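PDB 6DLH: alpha-1,4-endofucoidanase from Mariniflexile fucanivorans, which hydrolyses alpha-1,4-fucosidic bonds inside fucoidan chains, as a glycoside hydrolase of family 107, and binds calcium ions. Local coordinates for residues A[33-45]-A[325-339]. Sequence-based numbering, arbitrary orientation.
Sequences PNQGLRAEWMRGA and YAFRDDTRTWNDNVV. With CA (calcium ion), chain E.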
ATOM      1  N   PRO A  33     -26.025   6.567  19.043  1.00 52.43           N
ATOM      2  CA  PRO A  33     -25.807   5.954  20.358  1.00 50.17           C
ATOM      3  C   PRO A  33     -24.684   4.918  20.396  1.00 50.10           C
ATOM      4  O   PRO A  33     -24.349   4.396  21.460  1.00 46.81           O
ATOM      5  CB  PRO A  33     -27.162   5.290  20.657  1.00 50.08           C
ATOM      6  CG  PRO A  33     -27.722   4.947  19.289  1.00 51.46           C
ATOM      7  CD  PRO A  33     -27.208   6.023  18.351  1.00 52.23           C
ATOM      8  N   ASN A  34     -24.111   4.622  19.224  1.00 52.01           N
ATOM      9  CA  ASN A  34     -23.003   3.687  19.119  1.00 52.57           C
ATOM     10  C   ASN A  34     -21.681   4.450  19.016  1.00 49.36           C
ATOM     11  O   ASN A  34     -20.617   3.838  19.086  1.00 52.53           O
ATOM     12  CB  ASN A  34     -23.171   2.715  17.946  1.00 52.04           C
ATOM     13  CG  ASN A  34     -24.317   1.742  18.121  1.00 54.66           C
ATOM     14  OD1 ASN A  34     -24.485   1.148  19.189  1.00 51.11           O
ATOM     15  ND2 ASN A  34     -25.098   1.561  17.066  1.00 54.12           N
ATOM     16  N   GLN A  35     -21.766   5.780  18.865  1.00 45.68           N
ATOM     17  CA  GLN A  35     -20.604   6.651  18.738  1.00 44.99           C
ATOM     18  C   GLN A  35     -19.597   6.358  19.846  1.00 42.75           C
ATOM     19  O   GLN A  35     -19.922   6.431  21.031  1.00 42.21           O
ATOM     20  CB  GLN A  35     -20.998   8.127  18.788  1.00 42.65           C
ATOM     21  CG  GLN A  35     -19.850   9.067  18.443  1.00 44.22           C
ATOM     22  CD  GLN A  35     -20.175  10.523  18.664  1.00 43.26           C
ATOM     23  OE1 GLN A  35     -21.208  10.871  19.229  1.00 46.78           O
ATOM     24  NE2 GLN A  35     -19.291  11.395  18.209  1.00 43.64           N
ATOM     25  N   GLY A  36     -18.369   6.032  19.434  1.00 40.84           N
ATOM     26  CA  GLY A  36     -17.293   5.788  20.375  1.00 39.45           C
ATOM     27  C   GLY A  36     -17.285   4.341  20.853  1.00 41.54           C
ATOM     28  O   GLY A  36     -16.234   3.707  20.859  1.00 41.95           O
ATOM     29  N   LEU A  37     -18.458   3.833  21.255  1.00 43.08           N
ATOM     30  CA  LEU A  37     -18.592   2.466  21.740  1.00 43.64           C
ATOM     31  C   LEU A  37     -18.031   1.485  20.710  1.00 41.44           C
ATOM     32  O   LEU A  37     -17.463   0.454  21.068  1.00 40.35           O
ATOM     33  CB  LEU A  37     -20.068   2.159  22.029  1.00 45.44           C
ATOM     34  CG  LEU A  37     -20.537   2.388  23.467  1.00 49.18           C
ATOM     35  CD1 LEU A  37     -22.054   2.253  23.560  1.00 52.01           C
ATOM     36  CD2 LEU A  37     -19.864   1.420  24.433  1.00 47.77           C
ATOM     37  N   ARG A  38     -18.183   1.824  19.428  1.00 39.86           N
ATOM     38  CA  ARG A  38     -17.763   0.917  18.375  1.00 44.22           C
ATOM     39  C   ARG A  38     -16.244   0.951  18.189  1.00 43.95           C
ATOM     40  O   ARG A  38     -15.720   0.228  17.343  1.00 45.00           O
ATOM     41  CB  ARG A  38     -18.565   1.150  17.092  1.00 45.47           C
ATOM     42  CG  ARG A  38     -18.406   2.525  16.464  1.00 46.38           C
ATOM     43  CD  ARG A  38     -19.206   2.526  15.176  1.00 47.37           C
ATOM     44  NE  ARG A  38     -19.553   3.879  14.779  1.00 52.99           N
ATOM     45  CZ  ARG A  38     -20.677   4.510  15.108  1.00 54.50           C
ATOM     46  NH1 ARG A  38     -20.802   5.804  14.866  1.00 49.25           N
ATOM     47  NH2 ARG A  38     -21.668   3.845  15.675  1.00 59.04           N
ATOM     48  N   ALA A  39     -15.552   1.770  18.996  1.00 40.57           N
ATOM     49  CA  ALA A  39     -14.100   1.831  19.015  1.00 36.99           C
ATOM     50  C   ALA A  39     -13.575   1.361  20.371  1.00 39.00           C
ATOM     51  O   ALA A  39     -12.460   1.704  20.770  1.00 38.33           O
ATOM     52  CB  ALA A  39     -13.638   3.233  18.690  1.00 36.24           C
ATOM     53  N   GLU A  40     -14.371   0.548  21.076  1.00 36.31           N
ATOM     54  CA  GLU A  40     -13.998   0.129  22.419  1.00 36.67           C
ATOM     55  C   GLU A  40     -12.738  -0.740  22.368  1.00 34.55           C
ATOM     56  O   GLU A  40     -11.982  -0.811  23.338  1.00 33.64           O
ATOM     57  CB  GLU A  40     -15.182  -0.556  23.111  1.00 38.90           C
ATOM     58  CG  GLU A  40     -14.807  -1.402  24.318  1.00 44.26           C
ATOM     59  CD  GLU A  40     -14.219  -0.659  25.511  1.00 48.97           C
ATOM     60  OE1 GLU A  40     -14.464   0.571  25.638  1.00 50.48           O
ATOM     61  OE2 GLU A  40     -13.508  -1.314  26.314  1.00 47.61           O
ATOM     62  N   TRP A  41     -12.517  -1.400  21.225  1.00 32.99           N
ATOM     63  CA  TRP A  41     -11.375  -2.284  21.047  1.00 32.01           C
ATOM     64  C   TRP A  41     -10.091  -1.462  20.959  1.00 31.15           C
ATOM     65  O   TRP A  41      -9.006  -1.994  21.165  1.00 31.39           O
ATOM     66  CB  TRP A  41     -11.561  -3.144  19.793  1.00 29.88           C
ATOM     67  CG  TRP A  41     -11.694  -2.333  18.540  1.00 30.36           C
ATOM     68  CD1 TRP A  41     -12.858  -1.939  17.949  1.00 30.80           C
ATOM     69  CD2 TRP A  41     -10.630  -1.812  17.720  1.00 29.06           C
ATOM     70  NE1 TRP A  41     -12.594  -1.217  16.818  1.00 30.98           N
ATOM     71  CE2 TRP A  41     -11.238  -1.120  16.651  1.00 28.83           C
ATOM     72  CE3 TRP A  41      -9.229  -1.853  17.782  1.00 30.04           C
ATOM     73  CZ2 TRP A  41     -10.496  -0.475  15.659  1.00 30.30           C
ATOM     74  CZ3 TRP A  41      -8.496  -1.218  16.800  1.00 29.28           C
ATOM     75  CH2 TRP A  41      -9.122  -0.541  15.753  1.00 28.90           C
ATOM     76  N   MET A  42     -10.248  -0.172  20.635  1.00 30.98           N
ATOM     77  CA  MET A  42      -9.156   0.770  20.462  1.00 34.22           C
ATOM     78  C   MET A  42      -8.512   1.095  21.815  1.00 33.09           C
ATOM     79  O   MET A  42      -7.344   1.478  21.867  1.00 31.97           O
ATOM     80  CB  MET A  42      -9.676   2.043  19.788  1.00 37.98           C
ATOM     81  CG  MET A  42      -8.638   3.119  19.552  1.00 44.45           C
ATOM     82  SD  MET A  42      -8.226   3.375  17.812  1.00 61.68           S
ATOM     83  CE  MET A  42      -9.831   3.173  17.035  1.00 47.79           C
ATOM     84  N   ARG A  43      -9.263   0.910  22.911  1.00 30.79           N
ATOM     85  CA  ARG A  43      -8.728   1.116  24.250  1.00 29.52           C
ATOM     86  C   ARG A  43      -7.716   0.020  24.577  1.00 29.92           C
ATOM     87  O   ARG A  43      -8.051  -1.164  24.560  1.00 30.10           O
ATOM     88  CB  ARG A  43      -9.850   1.225  25.289  1.00 29.21           C
ATOM     89  CG  ARG A  43     -10.534   2.584  25.297  1.00 29.68           C
ATOM     90  CD  ARG A  43     -11.751   2.695  26.197  1.00 30.11           C
ATOM     91  NE  ARG A  43     -11.436   2.790  27.614  1.00 30.91           N
ATOM     92  CZ  ARG A  43     -11.627   1.820  28.502  1.00 32.22           C
ATOM     93  NH1 ARG A  43     -12.261   0.714  28.152  1.00 34.16           N
ATOM     94  NH2 ARG A  43     -11.172   1.950  29.736  1.00 31.63           N
ATOM     95  N   GLY A  44      -6.473   0.440  24.865  1.00 29.01           N
ATOM     96  CA  GLY A  44      -5.368  -0.470  25.132  1.00 27.96           C
ATOM     97  C   GLY A  44      -4.680  -0.968  23.859  1.00 27.81           C
ATOM     98  O   GLY A  44      -3.773  -1.793  23.934  1.00 30.54           O
ATOM     99  N   ALA A  45      -5.090  -0.436  22.703  1.00 25.88           N
ATOM    100  CA  ALA A  45      -4.705  -0.972  21.401  1.00 27.01           C
ATOM    101  C   ALA A  45      -3.418  -0.327  20.893  1.00 25.97           C
ATOM    102  O   ALA A  45      -3.238   0.884  20.996  1.00 25.15           O
ATOM    103  CB  ALA A  45      -5.829  -0.784  20.401  1.00 26.02           C
ATOM    104  N   TYR A 325     -10.700   7.570  27.579  1.00 30.97           N
ATOM    105  CA  TYR A 325     -11.841   8.346  27.105  1.00 30.35           C
ATOM    106  C   TYR A 325     -11.433   9.808  26.941  1.00 29.37           C
ATOM    107  O   TYR A 325     -10.862  10.406  27.849  1.00 28.78           O
ATOM    108  CB  TYR A 325     -13.045   8.169  28.037  1.00 31.35           C
ATOM    109  CG  TYR A 325     -13.574   6.756  28.066  1.00 32.29           C
ATOM    110  CD1 TYR A 325     -14.305   6.249  27.002  1.00 32.50           C
ATOM    111  CD2 TYR A 325     -13.310   5.913  29.136  1.00 32.64           C
ATOM    112  CE1 TYR A 325     -14.768   4.941  27.002  1.00 32.33           C
ATOM    113  CE2 TYR A 325     -13.770   4.604  29.154  1.00 33.22           C
ATOM    114  CZ  TYR A 325     -14.499   4.119  28.081  1.00 33.04           C
ATOM    115  OH  TYR A 325     -14.940   2.828  28.076  1.00 35.02           O
ATOM    116  N   ALA A 326     -11.741  10.379  25.775  1.00 30.02           N
ATOM    117  CA  ALA A 326     -11.183  11.670  25.404  1.00 32.35           C
ATOM    118  C   ALA A 326     -11.960  12.840  26.007  1.00 34.41           C
ATOM    119  O   ALA A 326     -11.365  13.871  26.315  1.00 34.50           O
ATOM    120  CB  ALA A 326     -11.104  11.789  23.904  1.00 31.91           C
ATOM    121  N   PHE A 327     -13.287  12.705  26.143  1.00 34.40           N
ATOM    122  CA  PHE A 327     -14.095  13.900  26.339  1.00 34.89           C
ATOM    123  C   PHE A 327     -15.049  13.768  27.525  1.00 36.37           C
ATOM    124  O   PHE A 327     -16.172  14.255  27.457  1.00 37.85           O
ATOM    125  CB  PHE A 327     -14.803  14.280  25.036  1.00 31.63           C
ATOM    126  CG  PHE A 327     -13.860  14.504  23.885  1.00 32.02           C
ATOM    127  CD1 PHE A 327     -12.935  15.544  23.919  1.00 32.31           C
ATOM    128  CD2 PHE A 327     -13.865  13.660  22.782  1.00 31.37           C
ATOM    129  CE1 PHE A 327     -12.052  15.748  22.869  1.00 29.15           C
ATOM    130  CE2 PHE A 327     -12.981  13.865  21.733  1.00 30.12           C
ATOM    131  CZ  PHE A 327     -12.080  14.910  21.776  1.00 29.99           C
ATOM    132  N   ARG A 328     -14.582  13.172  28.627  1.00 36.87           N
ATOM    133  CA  ARG A 328     -15.424  13.061  29.809  1.00 39.77           C
ATOM    134  C   ARG A 328     -15.262  14.301  30.689  1.00 40.49           C
ATOM    135  O   ARG A 328     -15.563  14.261  31.879  1.00 39.51           O
ATOM    136  CB  ARG A 328     -15.178  11.741  30.553  1.00 39.07           C
ATOM    137  CG  ARG A 328     -16.307  10.733  30.395  1.00 40.52           C
ATOM    138  CD  ARG A 328     -16.000   9.397  29.749  1.00 39.73           C
ATOM    139  NE  ARG A 328     -16.024   8.327  30.738  1.00 40.40           N
ATOM    140  CZ  ARG A 328     -16.456   7.082  30.534  1.00 38.11           C
ATOM    141  NH1 ARG A 328     -16.931   6.704  29.358  1.00 36.41           N
ATOM    142  NH2 ARG A 328     -16.403   6.209  31.522  1.00 37.07           N
ATOM    143  N   ASP A 329     -14.847  15.417  30.072  1.00 43.40           N
ATOM    144  CA  ASP A 329     -14.384  16.592  30.794  1.00 42.96           C
ATOM    145  C   ASP A 329     -15.221  17.825  30.446  1.00 41.27           C
ATOM    146  O   ASP A 329     -14.969  18.903  30.967  1.00 44.06           O
ATOM    147  CB  ASP A 329     -12.881  16.820  30.565  1.00 43.12           C
ATOM    148  CG  ASP A 329     -12.482  17.171  29.133  1.00 45.49           C
ATOM    149  OD1 ASP A 329     -13.285  16.939  28.206  1.00 44.79           O
ATOM    150  OD2 ASP A 329     -11.361  17.680  28.951  1.00 47.25           O
ATOM    151  N   ASP A 330     -16.207  17.671  29.558  1.00 41.13           N
ATOM    152  CA  ASP A 330     -16.984  18.809  29.089  1.00 40.40           C
ATOM    153  C   ASP A 330     -18.443  18.663  29.528  1.00 42.89           C
ATOM    154  O   ASP A 330     -18.755  17.872  30.418  1.00 41.37           O
ATOM    155  CB  ASP A 330     -16.817  19.003  27.577  1.00 39.79           C
ATOM    156  CG  ASP A 330     -17.352  17.853  26.737  1.00 38.28           C
ATOM    157  OD1 ASP A 330     -17.915  16.903  27.323  1.00 37.91           O
ATOM    158  OD2 ASP A 330     -17.196  17.912  25.500  1.00 36.16           O
ATOM    159  N   THR A 331     -19.331  19.415  28.862  1.00 44.17           N
ATOM    160  CA  THR A 331     -20.727  19.519  29.262  1.00 48.56           C
ATOM    161  C   THR A 331     -21.633  18.716  28.325  1.00 51.22           C
ATOM    162  O   THR A 331     -22.841  18.671  28.541  1.00 55.84           O
ATOM    163  CB  THR A 331     -21.168  20.987  29.387  1.00 47.51           C
ATOM    164  OG1 THR A 331     -20.908  21.670  28.161  1.00 46.90           O
ATOM    165  CG2 THR A 331     -20.484  21.724  30.518  1.00 45.51           C
ATOM    166  N   ARG A 332     -21.053  18.081  27.295  1.00 49.00           N
ATOM    167  CA  ARG A 332     -21.815  17.271  26.354  1.00 47.10           C
ATOM    168  C   ARG A 332     -21.750  15.802  26.771  1.00 47.67           C
ATOM    169  O   ARG A 332     -20.673  15.287  27.045  1.00 52.24           O
ATOM    170  CB  ARG A 332     -21.265  17.469  24.939  1.00 44.18           C
ATOM    171  CG  ARG A 332     -21.209  18.920  24.480  1.00 43.11           C
ATOM    172  CD  ARG A 332     -20.352  19.043  23.234  1.00 42.43           C
ATOM    173  NE  ARG A 332     -20.526  20.289  22.498  1.00 42.15           N
ATOM    174  CZ  ARG A 332     -19.995  20.543  21.303  1.00 44.83           C
ATOM    175  NH1 ARG A 332     -19.250  19.635  20.688  1.00 44.79           N
ATOM    176  NH2 ARG A 332     -20.207  21.709  20.719  1.00 42.89           N
ATOM    177  N   THR A 333     -22.901  15.121  26.813  1.00 49.96           N
ATOM    178  CA  THR A 333     -22.952  13.733  27.258  1.00 49.29           C
ATOM    179  C   THR A 333     -22.688  12.777  26.096  1.00 47.07           C
ATOM    180  O   THR A 333     -22.231  11.653  26.295  1.00 50.47           O
ATOM    181  CB  THR A 333     -24.320  13.358  27.847  1.00 49.77           C
ATOM    182  OG1 THR A 333     -25.313  13.608  26.848  1.00 51.27           O
ATOM    183  CG2 THR A 333     -24.647  14.090  29.132  1.00 50.67           C
ATOM    184  N   TRP A 334     -22.997  13.225  24.880  1.00 42.33           N
ATOM    185  CA  TRP A 334     -23.088  12.323  23.745  1.00 45.32           C
ATOM    186  C   TRP A 334     -21.708  11.845  23.288  1.00 46.13           C
ATOM    187  O   TRP A 334     -21.620  10.895  22.511  1.00 47.54           O
ATOM    188  CB  TRP A 334     -23.872  12.987  22.606  1.00 42.43           C
ATOM    189  CG  TRP A 334     -23.383  14.356  22.250  1.00 41.96           C
ATOM    190  CD1 TRP A 334     -23.866  15.545  22.713  1.00 41.94           C
ATOM    191  CD2 TRP A 334     -22.311  14.682  21.344  1.00 43.08           C
ATOM    192  NE1 TRP A 334     -23.179  16.588  22.151  1.00 42.81           N
ATOM    193  CE2 TRP A 334     -22.216  16.092  21.310  1.00 42.61           C
ATOM    194  CE3 TRP A 334     -21.427  13.929  20.558  1.00 41.40           C
ATOM    195  CZ2 TRP A 334     -21.269  16.754  20.526  1.00 42.55           C
ATOM    196  CZ3 TRP A 334     -20.496  14.585  19.784  1.00 39.41           C
ATOM    197  CH2 TRP A 334     -20.422  15.979  19.766  1.00 41.26           C
ATOM    198  N   ASN A 335     -20.643  12.501  23.771  1.00 42.26           N
ATOM    199  CA  ASN A 335     -19.291  12.239  23.299  1.00 40.98           C
ATOM    200  C   ASN A 335     -18.495  11.459  24.343  1.00 40.96           C
ATOM    201  O   ASN A 335     -17.267  11.415  24.277  1.00 42.70           O
ATOM    202  CB  ASN A 335     -18.573  13.524  22.865  1.00 37.42           C
ATOM    203  CG  ASN A 335     -18.310  14.516  23.981  1.00 35.89           C
ATOM    204  OD1 ASN A 335     -18.417  14.201  25.167  1.00 34.17           O
ATOM    205  ND2 ASN A 335     -17.955  15.734  23.611  1.00 35.78           N
ATOM    206  N   ASP A 336     -19.199  10.825  25.283  1.00 39.55           N
ATOM    207  CA  ASP A 336     -18.572  10.297  26.484  1.00 38.40           C
ATOM    208  C   ASP A 336     -17.914   8.943  26.236  1.00 37.05           C
ATOM    209  O   ASP A 336     -17.212   8.443  27.113  1.00 38.87           O
ATOM    210  CB  ASP A 336     -19.556  10.231  27.655  1.00 40.39           C
ATOM    211  CG  ASP A 336     -19.674  11.525  28.442  1.00 42.66           C
ATOM    212  OD1 ASP A 336     -19.141  12.567  27.980  1.00 39.86           O
ATOM    213  OD2 ASP A 336     -20.289  11.481  29.520  1.00 44.29           O
ATOM    214  N   ASN A 337     -18.147   8.347  25.061  1.00 36.64           N
ATOM    215  CA  ASN A 337     -17.552   7.054  24.761  1.00 36.33           C
ATOM    216  C   ASN A 337     -16.478   7.179  23.683  1.00 34.16           C
ATOM    217  O   ASN A 337     -15.854   6.181  23.335  1.00 35.22           O
ATOM    218  CB  ASN A 337     -18.586   5.988  24.386  1.00 37.56           C
ATOM    219  CG  ASN A 337     -19.542   5.678  25.514  1.00 40.55           C
ATOM    220  OD1 ASN A 337     -20.756   5.747  25.328  1.00 42.33           O
ATOM    221  ND2 ASN A 337     -19.009   5.350  26.680  1.00 38.37           N
ATOM    222  N   VAL A 338     -16.268   8.398  23.170  1.00 33.28           N
ATOM    223  CA  VAL A 338     -15.210   8.664  22.205  1.00 33.49           C
ATOM    224  C   VAL A 338     -13.860   8.278  22.827  1.00 31.69           C
ATOM    225  O   VAL A 338     -13.563   8.621  23.966  1.00 29.61           O
ATOM    226  CB  VAL A 338     -15.264  10.128  21.726  1.00 34.37           C
ATOM    227  CG1 VAL A 338     -14.096  10.494  20.825  1.00 33.95           C
ATOM    228  CG2 VAL A 338     -16.585  10.437  21.035  1.00 33.10           C
ATOM    229  N   VAL A 339     -13.068   7.505  22.081  1.00 30.75           N
ATOM    230  CA  VAL A 339     -11.859   6.902  22.616  1.00 29.78           C
ATOM    231  C   VAL A 339     -10.662   7.827  22.378  1.00 28.01           C
ATOM    232  O   VAL A 339     -10.507   8.410  21.307  1.00 26.77           O
ATOM    233  CB  VAL A 339     -11.645   5.497  22.017  1.00 32.43           C
ATOM    234  CG1 VAL A 339     -10.253   4.944  22.315  1.00 30.58           C
ATOM    235  CG2 VAL A 339     -12.729   4.530  22.491  1.00 32.88           C
TER
HETATM  236 CA    CA E 804     -18.540  14.614  27.397  1.00 39.82          CA
HETATM  237  O   HOH W   1     -19.663   8.783  22.662  1.00 40.49           O
HETATM  238  O   HOH W   2     -21.959   5.745  22.711  1.00 43.43           O
HETATM  239  O   HOH W   3     -16.029   3.475  23.835  1.00 45.03           O
HETATM  240  O   HOH W   4     -18.474  15.024  29.798  1.00 43.50           O
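Arg43 reaches across to Tyr325 along most of its length. Its CB leads toward the 325-339 loop, and CG packs on Val339, 3.8 Å from CG1. A bend at chi3 (75°) then lays the rest over the phenol: CD sits above the ring face in a CH-pi contact, 4.0 Å from the centroid, and NE lies 3.3 Å from Tyr325 CE2. The guanidinium, tilted only 12° from the ring, has the phenol oxygen over one face. Its NH1 forms a salt bridge with Glu40, 3.0 Å from OE2, while NH2 bonds to Asn323 O. On the other face of Tyr325 lies Arg328, whose NH1 also donates to Asp336 O. These loops precede strands 46-49 and 341-342 of the parallel sheet in the catalytic domain, and 325-339 wraps a calcium ion bound by Phe327 O, Asp330 OD1, Arg332 O, Asn335 OD1, Asp336 OD1 and a water. Nearer that site, extended Gln35 brings OE1 to the edge of the Trp334 indole, 3.3 Å from CE3, and gives NE2 to Asp288 O. With no side chain between, the backbones close up: Gly36 CA makes a CA-H...O contact with Asn337 O at 3.3 Å. One water joins Gln35 O, Trp334 O and Asn337 N.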